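Local coordinates for protein arginyl-tRNA synthetase, putative (Plasmodium falciparum, PDB 5JLD) that probably attaches L-arginine to tRNA(Arg) at the expense of ATP, as a monomeric class I aminoacyl-tRNA synthetase, at residues Ala412-Leu416 and Ile436-Ser440. Numbering follows the deposited sequence. Where two conformers were deposited one is given.
Sequences AKRDL and IDQLS
K413 and S440 bring the two helices together: their CA atoms lie 5.0 Å apart, and S440 OG sits 3.2 Å from K413 CB. The small side chain of S440 is consistent with so near an approach, although the axes of the short segments stay 9.6 Å apart and run at 113° to each other. A412 CB packs against the backbone carbonyl oxygen of S440, 3.9 Å away.

The buried polar group at the interface is the S440 hydroxyl, which bonds within its own helix. S440 OG is turned away from its own carbonyl carbon (chi1 -56°) and donates to I436 O one turn back, at 2.6 Å. This bond holds the hydroxyl against its own helix, and S440 N reaches the same oxygen from the opposite face of the carbonyl plane. Further out, K413 reaches across S440 and bends at chi3, laying CE 4.1 Å from I436 CG2 and bringing its ammonium group to the carboxylate of D437. The ammonium and carboxylate are placed as a salt bridge, but implausibly close, so the positions of both groups are doubtful.

Apolar contact comes from L416. Its CD2 meets L439 CD2 at 3.7 Å, the two side chains crossing at about a right angle, and lies more loosely beside I436 CG2.

L439 also touches I590 and L593 at the end of the modelled chain, so the first turn of helix 436-453 meets both helix 401-420, its partner in the class I catalytic domain, and the C-terminal loop.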
# COMPACT_ATOMS: atom_id res chain seq x y z
N ALA A 412 2.36 17.98 18.32
CA ALA A 412 0.98 18.05 17.87
C ALA A 412 0.09 18.65 18.96
O ALA A 412 -0.75 19.50 18.68
CB ALA A 412 0.47 16.68 17.46
N LYS A 413 0.27 18.20 20.19
CA LYS A 413 -0.51 18.72 21.31
C LYS A 413 -0.25 20.21 21.48
O LYS A 413 -1.17 20.99 21.69
CB LYS A 413 -0.18 18.00 22.61
CG LYS A 413 -0.75 18.72 23.81
CD LYS A 413 -0.39 18.06 25.11
CE LYS A 413 -1.14 16.77 25.29
NZ LYS A 413 -0.90 16.21 26.65
N ARG A 414 1.02 20.61 21.41
CA ARG A 414 1.40 22.03 21.48
C ARG A 414 0.66 22.86 20.43
O ARG A 414 -0.01 23.87 20.75
CB ARG A 414 2.92 22.17 21.31
CG ARG A 414 3.41 23.58 21.02
CD ARG A 414 4.93 23.60 20.86
NE ARG A 414 5.34 24.29 19.64
CZ ARG A 414 6.52 24.11 19.04
NH1 ARG A 414 7.40 23.25 19.55
NH2 ARG A 414 6.81 24.78 17.94
N ASP A 415 0.77 22.44 19.17
CA ASP A 415 0.10 23.17 18.10
C ASP A 415 -1.41 23.22 18.34
O ASP A 415 -2.05 24.27 18.15
CB ASP A 415 0.42 22.54 16.75
CG ASP A 415 1.91 22.45 16.48
OD1 ASP A 415 2.66 23.31 17.00
OD2 ASP A 415 2.34 21.51 15.78
N LEU A 416 -1.96 22.10 18.79
CA LEU A 416 -3.40 21.96 19.03
C LEU A 416 -3.92 22.91 20.10
O LEU A 416 -4.85 23.67 19.86
CB LEU A 416 -3.74 20.52 19.40
CG LEU A 416 -5.21 20.23 19.73
CD1 LEU A 416 -6.11 20.68 18.59
CD2 LEU A 416 -5.42 18.75 20.02
N ILE A 436 -7.16 14.96 25.59
CA ILE A 436 -6.28 15.68 24.68
C ILE A 436 -5.05 14.85 24.33
O ILE A 436 -4.51 14.95 23.23
CB ILE A 436 -5.83 17.04 25.26
CG1 ILE A 436 -7.04 17.91 25.61
CG2 ILE A 436 -4.94 17.79 24.27
CD1 ILE A 436 -7.95 18.20 24.43
N ASP A 437 -4.62 14.02 25.27
CA ASP A 437 -3.46 13.15 25.05
C ASP A 437 -3.69 12.17 23.91
O ASP A 437 -2.91 12.13 22.95
CB ASP A 437 -3.11 12.41 26.33
CG ASP A 437 -2.59 13.33 27.40
OD1 ASP A 437 -2.01 14.37 27.03
OD2 ASP A 437 -2.76 13.04 28.60
N GLN A 438 -4.77 11.39 24.00
CA GLN A 438 -5.08 10.38 22.98
C GLN A 438 -5.29 11.04 21.64
O GLN A 438 -4.84 10.53 20.62
CB GLN A 438 -6.33 9.57 23.36
N LEU A 439 -5.96 12.19 21.66
CA LEU A 439 -6.22 12.94 20.43
C LEU A 439 -4.92 13.39 19.78
O LEU A 439 -4.75 13.23 18.56
CB LEU A 439 -7.11 14.16 20.73
CG LEU A 439 -7.44 15.06 19.53
CD1 LEU A 439 -8.29 14.31 18.52
CD2 LEU A 439 -8.15 16.32 19.98
N SER A 440 -4.01 13.93 20.58
CA SER A 440 -2.70 14.36 20.11
C SER A 440 -1.91 13.19 19.51
O SER A 440 -1.32 13.31 18.44
CB SER A 440 -1.90 14.99 21.25
OG SER A 440 -2.60 16.07 21.83